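Local coordinates for protein alpha,alpha-trehalose-phosphate synthase (UDP-forming) (Burkholderia multivorans, PDB 5UOF) that belongs to glycosyltransferase family 20 and is built on the two-domain GT-B fold, each domain having a Rossmann-like sheet flanked by helices, at residues A[15-20]-A[84-89]; A[30-35]-A[45-50]; A[37-42]-A[452-457]. All coordinates share one frame; numbering follows the deposited sequence.

Contact 1: residues A[15-20]-A[84-89]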
loop_
_atom_site.group_PDB
_atom_site.type_symbol
_atom_site.label_atom_id
_atom_site.label_comp_id
_atom_site.label_asym_id
_atom_site.label_seq_id
_atom_site.Cartn_x
_atom_site.Cartn_y
_atom_site.Cartn_z
ATOM N N VAL A 15 0.797 -30.091 2.333
ATOM C CA VAL A 15 -0.410 -29.702 1.610
ATOM C C VAL A 15 -0.050 -28.492 0.750
ATOM O O VAL A 15 0.364 -27.450 1.279
ATOM C CB VAL A 15 -1.562 -29.370 2.572
ATOM C CG1 VAL A 15 -2.793 -28.900 1.807
ATOM C CG2 VAL A 15 -1.903 -30.579 3.440
ATOM N N SER A 16 -0.191 -28.627 -0.573
ATOM C CA SER A 16 0.161 -27.529 -1.471
ATOM C C SER A 16 -0.697 -27.579 -2.731
ATOM O O SER A 16 -1.574 -28.433 -2.882
ATOM C CB SER A 16 1.644 -27.569 -1.841
ATOM O OG SER A 16 1.921 -28.634 -2.736
ATOM N N ASN A 17 -0.401 -26.665 -3.663
ATOM C CA ASN A 17 -1.252 -26.476 -4.838
ATOM C C ASN A 17 -1.207 -27.686 -5.756
ATOM O O ASN A 17 -2.235 -28.080 -6.317
ATOM C CB ASN A 17 -0.825 -25.237 -5.632
ATOM C CG ASN A 17 -0.968 -23.948 -4.854
ATOM O OD1 ASN A 17 -1.882 -23.788 -4.051
ATOM N ND2 ASN A 17 -0.056 -23.016 -5.097
ATOM N N ARG A 18 -0.032 -28.287 -5.927
ATOM C CA ARG A 18 0.138 -29.284 -6.973
ATOM C C ARG A 18 1.097 -30.370 -6.511
ATOM O O ARG A 18 2.201 -30.070 -6.043
ATOM C CB ARG A 18 0.669 -28.624 -8.249
ATOM C CG ARG A 18 1.008 -29.601 -9.351
ATOM C CD ARG A 18 -0.245 -30.162 -9.981
ATOM N NE ARG A 18 0.078 -31.217 -10.937
ATOM C CZ ARG A 18 0.417 -30.994 -12.200
ATOM N NH1 ARG A 18 0.477 -29.751 -12.664
ATOM N NH2 ARG A 18 0.691 -32.013 -13.003
ATOM N N VAL A 19 0.688 -31.625 -6.660
ATOM C CA VAL A 19 1.590 -32.755 -6.493
ATOM C C VAL A 19 2.013 -33.190 -7.890
ATOM O O VAL A 19 1.190 -33.672 -8.677
ATOM C CB VAL A 19 0.926 -33.905 -5.725
ATOM C CG1 VAL A 19 1.929 -35.011 -5.484
ATOM C CG2 VAL A 19 0.341 -33.409 -4.410
ATOM N N ALA A 20 3.286 -33.003 -8.216
ATOM C CA ALA A 20 3.818 -33.387 -9.517
ATOM C C ALA A 20 4.523 -34.730 -9.393
ATOM O O ALA A 20 5.344 -34.925 -8.490
ATOM C CB ALA A 20 4.783 -32.331 -10.058
ATOM N N GLN A 84 -12.744 -21.446 -8.737
ATOM C CA GLN A 84 -12.833 -20.817 -7.421
ATOM C C GLN A 84 -11.503 -20.827 -6.676
ATOM O O GLN A 84 -11.289 -19.980 -5.800
ATOM C CB GLN A 84 -13.918 -21.507 -6.586
ATOM C CG GLN A 84 -15.315 -21.336 -7.172
ATOM C CD GLN A 84 -16.420 -21.869 -6.273
ATOM O OE1 GLN A 84 -16.209 -22.799 -5.494
ATOM N NE2 GLN A 84 -17.609 -21.279 -6.383
ATOM N N TYR A 85 -10.604 -21.756 -7.010
ATOM C CA TYR A 85 -9.296 -21.860 -6.382
ATOM C C TYR A 85 -8.264 -20.972 -7.073
ATOM O O TYR A 85 -7.509 -20.270 -6.400
ATOM C CB TYR A 85 -8.839 -23.323 -6.388
ATOM C CG TYR A 85 -7.597 -23.645 -5.571
ATOM C CD1 TYR A 85 -6.320 -23.317 -6.033
ATOM C CD2 TYR A 85 -7.697 -24.325 -4.360
ATOM C CE1 TYR A 85 -5.176 -23.641 -5.297
ATOM C CE2 TYR A 85 -6.567 -24.647 -3.617
ATOM C CZ TYR A 85 -5.311 -24.313 -4.091
ATOM O OH TYR A 85 -4.191 -24.649 -3.354
ATOM N N TYR A 86 -8.221 -20.982 -8.409
ATOM C CA TYR A 86 -7.165 -20.300 -9.157
ATOM C C TYR A 86 -7.608 -19.041 -9.896
ATOM O O TYR A 86 -6.746 -18.230 -10.260
ATOM C CB TYR A 86 -6.538 -21.253 -10.183
ATOM C CG TYR A 86 -5.715 -22.343 -9.547
ATOM C CD1 TYR A 86 -4.491 -22.053 -8.956
ATOM C CD2 TYR A 86 -6.162 -23.661 -9.535
ATOM C CE1 TYR A 86 -3.727 -23.046 -8.368
ATOM C CE2 TYR A 86 -5.405 -24.670 -8.949
ATOM C CZ TYR A 86 -4.187 -24.352 -8.369
ATOM O OH TYR A 86 -3.436 -25.338 -7.780
ATOM N N ARG A 87 -8.900 -18.865 -10.152
ATOM C CA ARG A 87 -9.397 -17.735 -10.940
ATOM C C ARG A 87 -10.468 -16.989 -10.170
ATOM O O ARG A 87 -11.522 -16.622 -10.699
ATOM C CB ARG A 87 -9.923 -18.199 -12.292
ATOM C CG ARG A 87 -8.892 -18.906 -13.144
ATOM C CD ARG A 87 -9.420 -19.213 -14.532
ATOM N NE ARG A 87 -9.670 -17.997 -15.301
ATOM C CZ ARG A 87 -10.879 -17.543 -15.618
ATOM N NH1 ARG A 87 -11.965 -18.212 -15.245
ATOM N NH2 ARG A 87 -11.002 -16.423 -16.317
ATOM N N GLY A 88 -10.210 -16.783 -8.881
ATOM C CA GLY A 88 -11.172 -16.107 -8.041
ATOM C C GLY A 88 -10.508 -15.244 -6.992
ATOM O O GLY A 88 -9.618 -14.456 -7.301
ATOM N N PHE A 89 -10.897 -15.440 -5.736
ATOM C CA PHE A 89 -10.538 -14.499 -4.677
ATOM C C PHE A 89 -9.032 -14.457 -4.421
ATOM O O PHE A 89 -8.466 -13.377 -4.210
ATOM C CB PHE A 89 -11.292 -14.872 -3.395
ATOM C CG PHE A 89 -10.822 -14.132 -2.171
ATOM C CD1 PHE A 89 -11.271 -12.839 -1.909
ATOM C CD2 PHE A 89 -9.944 -14.731 -1.282
ATOM C CE1 PHE A 89 -10.834 -12.160 -0.784
ATOM C CE2 PHE A 89 -9.510 -14.066 -0.146
ATOM C CZ PHE A 89 -9.947 -12.766 0.103
HETATM O O HOH W 1 -4.736 -27.064 -6.145
#
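Asn-17 and Tyr-85 meet through a single short hydrogen bond, the phenol OH of Tyr-85 donating to OD1 of Asn-17 at 2.6 Å. The donor lies in the carbonyl plane on a lone pair, with a C=O...donor angle of 144°, and the amide stands almost perpendicular to the ring (89°). Tyrosine suits this place because its rigid ring carries a hydroxyl from helix 79-86 across to the chain that follows strand 12-16, where the asparagine offers an oxygen that can only accept. Tyr-86 makes a looser approach: its OH lies 3.4 Å from Asn-17 CB, with the CB at the edge of the ring, and a water completes the link. That water donates to Asn-17 O at 2.7 Å and is hydrogen-bonded to Tyr-86 OH at the same length. The two tyrosines brace each other, CD1 of Tyr-85 sitting over the centre of the Tyr-86 ring, 3.2 Å above its plane. His-142 packs against both rings and against Asn-17. Tying down the chain as it leaves a parallel strand is in keeping with a Rossmann-like GT-B domain, in which such loops border the cleft between domains.

Contact 2: residues A[30-35]-A[45-50]. With EDO (1,2-ethanediol), chain K.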
loop_
_atom_site.group_PDB
_atom_site.type_symbol
_atom_site.label_atom_id
_atom_site.label_comp_id
_atom_site.label_asym_id
_atom_site.label_seq_id
_atom_site.Cartn_x
_atom_site.Cartn_y
_atom_site.Cartn_z
ATOM N N GLY A 30 14.679 -26.784 -8.850
ATOM C CA GLY A 30 13.809 -25.795 -8.260
ATOM C C GLY A 30 12.436 -26.393 -7.996
ATOM O O GLY A 30 12.122 -27.509 -8.423
ATOM N N GLY A 31 11.621 -25.637 -7.281
ATOM C CA GLY A 31 10.265 -26.040 -6.969
ATOM C C GLY A 31 10.114 -26.445 -5.512
ATOM O O GLY A 31 11.080 -26.588 -4.761
ATOM N N LEU A 32 8.853 -26.630 -5.118
ATOM C CA LEU A 32 8.577 -27.017 -3.741
ATOM C C LEU A 32 9.102 -28.413 -3.442
ATOM O O LEU A 32 9.509 -28.693 -2.309
ATOM C CB LEU A 32 7.073 -26.934 -3.466
ATOM C CG LEU A 32 6.629 -27.200 -2.026
ATOM C CD1 LEU A 32 7.129 -26.117 -1.085
ATOM C CD2 LEU A 32 5.115 -27.305 -1.945
ATOM N N ALA A 33 9.132 -29.285 -4.453
ATOM C CA ALA A 33 9.554 -30.666 -4.242
ATOM C C ALA A 33 10.960 -30.735 -3.656
ATOM O O ALA A 33 11.213 -31.497 -2.716
ATOM C CB ALA A 33 9.478 -31.444 -5.559
ATOM N N VAL A 34 11.898 -29.953 -4.199
ATOM C CA VAL A 34 13.257 -30.025 -3.672
ATOM C C VAL A 34 13.302 -29.475 -2.249
ATOM O O VAL A 34 14.115 -29.922 -1.426
ATOM C CB VAL A 34 14.250 -29.309 -4.611
ATOM C CG1 VAL A 34 13.948 -27.835 -4.691
ATOM C CG2 VAL A 34 15.682 -29.531 -4.151
ATOM N N GLY A 35 12.402 -28.546 -1.913
ATOM C CA GLY A 35 12.354 -28.030 -0.556
ATOM C C GLY A 35 11.856 -29.025 0.477
ATOM O O GLY A 35 12.327 -29.022 1.615
ATOM N N GLY A 45 6.172 -39.648 4.803
ATOM C CA GLY A 45 5.022 -38.770 4.855
ATOM C C GLY A 45 4.132 -38.844 3.629
ATOM O O GLY A 45 4.224 -39.745 2.794
ATOM N N VAL A 46 3.235 -37.861 3.542
ATOM C CA VAL A 46 2.230 -37.768 2.492
ATOM C C VAL A 46 2.272 -36.354 1.923
ATOM O O VAL A 46 2.340 -35.380 2.678
ATOM C CB VAL A 46 0.819 -38.092 3.025
ATOM C CG1 VAL A 46 -0.207 -38.097 1.896
ATOM C CG2 VAL A 46 0.817 -39.429 3.765
ATOM N N TRP A 47 2.251 -36.247 0.599
ATOM C CA TRP A 47 2.059 -34.983 -0.100
ATOM C C TRP A 47 0.656 -35.014 -0.685
ATOM O O TRP A 47 0.336 -35.898 -1.490
ATOM C CB TRP A 47 3.113 -34.788 -1.191
ATOM C CG TRP A 47 3.218 -33.386 -1.755
ATOM C CD1 TRP A 47 2.333 -32.359 -1.610
ATOM C CD2 TRP A 47 4.288 -32.886 -2.561
ATOM N NE1 TRP A 47 2.792 -31.243 -2.281
ATOM C CE2 TRP A 47 3.992 -31.547 -2.869
ATOM C CE3 TRP A 47 5.476 -33.448 -3.048
ATOM C CZ2 TRP A 47 4.840 -30.757 -3.644
ATOM C CZ3 TRP A 47 6.316 -32.663 -3.815
ATOM C CH2 TRP A 47 5.991 -31.331 -4.108
ATOM N N PHE A 48 -0.183 -34.087 -0.236
ATOM C CA PHE A 48 -1.583 -34.009 -0.609
ATOM C C PHE A 48 -1.820 -32.757 -1.436
ATOM O O PHE A 48 -1.315 -31.683 -1.101
ATOM C CB PHE A 48 -2.468 -34.001 0.649
ATOM C CG PHE A 48 -3.913 -33.697 0.382
ATOM C CD1 PHE A 48 -4.804 -34.717 0.055
ATOM C CD2 PHE A 48 -4.395 -32.405 0.501
ATOM C CE1 PHE A 48 -6.138 -34.434 -0.177
ATOM C CE2 PHE A 48 -5.731 -32.119 0.273
ATOM C CZ PHE A 48 -6.601 -33.134 -0.069
ATOM N N GLY A 49 -2.585 -32.899 -2.514
ATOM C CA GLY A 49 -2.929 -31.753 -3.331
ATOM C C GLY A 49 -3.492 -32.177 -4.675
ATOM O O GLY A 49 -3.810 -33.347 -4.902
ATOM N N TRP A 50 -3.588 -31.189 -5.565
ATOM C CA TRP A 50 -4.140 -31.376 -6.902
ATOM C C TRP A 50 -3.219 -32.224 -7.769
ATOM O O TRP A 50 -1.991 -32.102 -7.702
ATOM C CB TRP A 50 -4.332 -30.009 -7.556
ATOM C CG TRP A 50 -5.023 -30.015 -8.881
ATOM C CD1 TRP A 50 -6.011 -30.856 -9.290
ATOM C CD2 TRP A 50 -4.789 -29.107 -9.965
ATOM N NE1 TRP A 50 -6.408 -30.532 -10.569
ATOM C CE2 TRP A 50 -5.674 -29.459 -11.002
ATOM C CE3 TRP A 50 -3.912 -28.030 -10.157
ATOM C CZ2 TRP A 50 -5.708 -28.776 -12.220
ATOM C CZ3 TRP A 50 -3.948 -27.351 -11.367
ATOM C CH2 TRP A 50 -4.837 -27.730 -12.383
HETATM C C1 EDO K . 11.369 -24.652 -2.237
HETATM O O1 EDO K . 11.975 -24.057 -3.389
HETATM C C2 EDO K . 10.096 -23.884 -1.896
HETATM O O2 EDO K . 9.391 -23.549 -3.101
#
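This is an apolar contact between helix and sheet, within the beta-alpha-beta unit formed by strand 12-16, helix 32-43 and strand 46-48 of a Rossmann-like domain. The indole of Trp-47 reaches from the strand to the first turn of the helix and spans the distance between them: the CA atoms of Ala-33 and Trp-47 are 9.6 Å apart, and the large indole fills most of that distance.

The six-membered ring does the touching. Its CH2 comes to 3.6 Å from Ala-33 CA, and the methyl CB of Ala-33 lies in the ring plane at the edge, 3.8 Å from CH2. Alanine suits the spot because its small side chain lets the indole come right up to the helix backbone. Beside it, Leu-32 CD2 packs obliquely at 3.9 Å from Trp-47 CZ2. The tryptophan swings its CG anti to the backbone N (chi1 -166°), which sends the ring out from the strand toward the helix. Its one polar atom, NE1, is satisfied by a hydrogen bond to OG of Ser-16 on the adjoining strand, while Val-14, Val-19 and Tyr-72 add apolar cover.

Before the helix runs a pair of glycines. At Gly-31 the backbone (phi 107°) would press a CB against the carbonyl O of Gly-30, a backbone shape that glycine accommodates. Leu-32 is shared between two neighbours: CD2 goes to the indole, whereas CD1 is 3.8 Å from C2 of a bound 1,2-ethanediol, probably a crystallisation additive. The same ethanediol uses its O1 to donate a hydrogen bond of 3.0 Å to the carbonyl O of Gly-31.

Contact 3: residues A[37-42]-A[452-457]. With EDO (1,2-ethanediol), chain Q.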
loop_
_atom_site.group_PDB
_atom_site.type_symbol
_atom_site.label_atom_id
_atom_site.label_comp_id
_atom_site.label_asym_id
_atom_site.label_seq_id
_atom_site.Cartn_x
_atom_site.Cartn_y
_atom_site.Cartn_z
ATOM N N MET A 37 11.189 -32.662 -0.130
ATOM C CA MET A 37 11.207 -34.104 -0.381
ATOM C C MET A 37 12.026 -34.845 0.670
ATOM O O MET A 37 11.631 -35.933 1.115
ATOM C CB MET A 37 11.722 -34.400 -1.786
ATOM C CG MET A 37 11.574 -35.861 -2.198
ATOM S SD MET A 37 9.878 -36.478 -2.065
ATOM C CE MET A 37 9.021 -35.464 -3.267
ATOM N N ASP A 38 13.160 -34.271 1.093
ATOM C CA ASP A 38 13.982 -34.926 2.108
ATOM C C ASP A 38 13.194 -35.172 3.390
ATOM O O ASP A 38 13.364 -36.210 4.042
ATOM C CB ASP A 38 15.227 -34.095 2.407
ATOM C CG ASP A 38 16.350 -34.336 1.413
ATOM O OD1 ASP A 38 16.150 -35.123 0.462
ATOM O OD2 ASP A 38 17.436 -33.742 1.588
ATOM N N ALA A 39 12.334 -34.219 3.773
ATOM C CA ALA A 39 11.522 -34.388 4.973
ATOM C C ALA A 39 10.416 -35.413 4.755
ATOM O O ALA A 39 10.106 -36.206 5.654
ATOM C CB ALA A 39 10.935 -33.044 5.401
ATOM N N LEU A 40 9.793 -35.410 3.575
ATOM C CA LEU A 40 8.788 -36.438 3.291
ATOM C C LEU A 40 9.412 -37.827 3.283
ATOM O O LEU A 40 8.848 -38.777 3.844
ATOM C CB LEU A 40 8.092 -36.160 1.961
ATOM C CG LEU A 40 7.156 -34.945 1.934
ATOM C CD1 LEU A 40 6.764 -34.626 0.505
ATOM C CD2 LEU A 40 5.915 -35.200 2.790
ATOM N N GLN A 41 10.584 -37.964 2.646
ATOM C CA GLN A 41 11.252 -39.263 2.592
ATOM C C GLN A 41 11.654 -39.731 3.984
ATOM O O GLN A 41 11.489 -40.906 4.329
ATOM C CB GLN A 41 12.483 -39.188 1.692
ATOM C CG GLN A 41 12.203 -39.095 0.207
ATOM C CD GLN A 41 13.463 -38.775 -0.591
ATOM O OE1 GLN A 41 13.481 -38.869 -1.820
ATOM N NE2 GLN A 41 14.526 -38.391 0.114
ATOM N N GLU A 42 12.189 -38.819 4.794
ATOM C CA GLU A 42 12.686 -39.178 6.118
ATOM C C GLU A 42 11.558 -39.643 7.037
ATOM O O GLU A 42 11.744 -40.577 7.830
ATOM C CB GLU A 42 13.418 -37.979 6.712
ATOM C CG GLU A 42 13.857 -38.112 8.146
ATOM C CD GLU A 42 14.472 -36.822 8.658
ATOM O OE1 GLU A 42 14.764 -35.936 7.825
ATOM O OE2 GLU A 42 14.658 -36.684 9.885
ATOM N N VAL A 452 17.909 -25.098 5.589
ATOM C CA VAL A 452 17.586 -24.348 6.800
ATOM C C VAL A 452 16.081 -24.104 6.886
ATOM O O VAL A 452 15.468 -24.316 7.935
ATOM C CB VAL A 452 18.390 -23.037 6.856
ATOM C CG1 VAL A 452 18.022 -22.230 8.106
ATOM C CG2 VAL A 452 19.895 -23.358 6.833
ATOM N N TRP A 453 15.466 -23.674 5.782
ATOM C CA TRP A 453 14.011 -23.517 5.738
ATOM C C TRP A 453 13.310 -24.804 6.140
ATOM O O TRP A 453 12.466 -24.823 7.044
ATOM C CB TRP A 453 13.597 -23.098 4.326
ATOM C CG TRP A 453 12.127 -22.986 4.051
ATOM C CD1 TRP A 453 11.288 -21.976 4.437
ATOM C CD2 TRP A 453 11.336 -23.879 3.252
ATOM N NE1 TRP A 453 10.016 -22.207 3.958
ATOM C CE2 TRP A 453 10.028 -23.353 3.207
ATOM C CE3 TRP A 453 11.610 -25.070 2.568
ATOM C CZ2 TRP A 453 8.996 -23.981 2.520
ATOM C CZ3 TRP A 453 10.587 -25.687 1.881
ATOM C CH2 TRP A 453 9.292 -25.147 1.866
ATOM N N ARG A 454 13.663 -25.898 5.473
ATOM C CA ARG A 454 13.015 -27.171 5.734
ATOM C C ARG A 454 13.225 -27.612 7.179
ATOM O O ARG A 454 12.267 -27.944 7.892
ATOM C CB ARG A 454 13.560 -28.212 4.760
ATOM C CG ARG A 454 13.240 -29.621 5.160
ATOM C CD ARG A 454 13.682 -30.608 4.091
ATOM N NE ARG A 454 15.128 -30.754 4.006
ATOM C CZ ARG A 454 15.868 -30.308 2.995
ATOM N NH1 ARG A 454 15.306 -29.675 1.972
ATOM N NH2 ARG A 454 17.177 -30.498 3.012
ATOM N N ASP A 455 14.480 -27.614 7.630
ATOM C CA ASP A 455 14.810 -28.201 8.925
ATOM C C ASP A 455 14.255 -27.377 10.079
ATOM O O ASP A 455 13.761 -27.945 11.062
ATOM C CB ASP A 455 16.323 -28.344 9.067
ATOM C CG ASP A 455 16.888 -29.454 8.204
ATOM O OD1 ASP A 455 16.122 -30.359 7.802
ATOM O OD2 ASP A 455 18.102 -29.416 7.931
ATOM N N THR A 456 14.331 -26.041 9.993
ATOM C CA THR A 456 13.859 -25.220 11.105
ATOM C C THR A 456 12.337 -25.224 11.187
ATOM O O THR A 456 11.769 -25.237 12.283
ATOM C CB THR A 456 14.399 -23.794 10.981
ATOM O OG1 THR A 456 13.990 -23.234 9.734
ATOM C CG2 THR A 456 15.927 -23.805 11.033
ATOM N N PHE A 457 11.655 -25.226 10.036
ATOM C CA PHE A 457 10.197 -25.249 10.091
ATOM C C PHE A 457 9.708 -26.584 10.642
ATOM O O PHE A 457 8.855 -26.622 11.535
ATOM C CB PHE A 457 9.582 -24.971 8.718
ATOM C CG PHE A 457 8.125 -24.591 8.788
ATOM C CD1 PHE A 457 7.144 -25.555 8.967
ATOM C CD2 PHE A 457 7.739 -23.264 8.703
ATOM C CE1 PHE A 457 5.802 -25.204 9.053
ATOM C CE2 PHE A 457 6.404 -22.900 8.783
ATOM C CZ PHE A 457 5.426 -23.874 8.962
HETATM C C1 EDO Q . 13.948 -33.010 9.068
HETATM O O1 EDO Q . 14.679 -31.875 9.549
HETATM C C2 EDO Q . 13.639 -32.843 7.588
HETATM O O2 EDO Q . 14.703 -33.359 6.771
HETATM O O HOH W 2 19.427 -32.271 3.602
#
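The guanidinium of Arg-454 has Asp-38 over one face: CB of the aspartate stands 3.7 Å above the plane, offset toward the rim, and OD2 lies on the same side. At the edge, near the plane, is O2 of a bound 1,2-ethanediol, probably a crystallisation additive. OD2 sits well above the guanidinium plane, so no N-H points at it; the carboxylate is turned 69° from that plane. The salt bridge between Asp-38 OD2 and Arg-454 NH2, 3.6 Å long, is therefore one of charge alone. A water helps to close it, donating to Asp-38 OD2 at 3.2 Å and accepting a weak bond from Arg-454 NH2.

The N-H groups of the arginine find partners besides this: NH1 bonds to the carbonyl O of Gly-35 in the same helix as Asp-38, and NH2 to the hydroxyl of Tyr-238. A bend at chi3 (71°) turns the group away from the line of the chain, and CD rests 3.9 Å from Ala-39 CB. Alanine gives the methylenes a small, apolar seat where helices 32-43 and 450-472 pack together. At the NE edge the ethanediol bridges the helices, O2 donating to Glu-42 OE1 at 2.8 Å and O1 to Asp-455 OD1 at 2.7 Å.

Asp-455, next in the chain, makes a long salt bridge to Arg-454, OD1 to NE 3.9 Å, which makes a network of one base and two acids. Such a pattern implies that directional bonds fix the largely buried guanidinium, while the acids probably contribute mainly by balancing its positive charge.

In the fold
Contacts 2 and 3 are buried and share helix 32-43, which meets its own sheet through its first turn in contact 2 and the distant helix 450-472 through later turns in contact 3. Contact 1, only partly buried, lies where the chain leaves strand 12-16 of that sheet, about 13 Å from contact 2 between centres; contact 3 is farther, about 22 Å. Chemistry follows place: apolar packing between helix and strand, a charge pair between helices, where Asp-38 is exposed, neutral phenol and amide beyond the strand. Backbone bonds probably join neighbours, Val-19 N to Trp-50 O at 2.9 Å between contacts 1 and 2, and Gly-45 N to Leu-40 O at 3.0 Å between contacts 2 and 3.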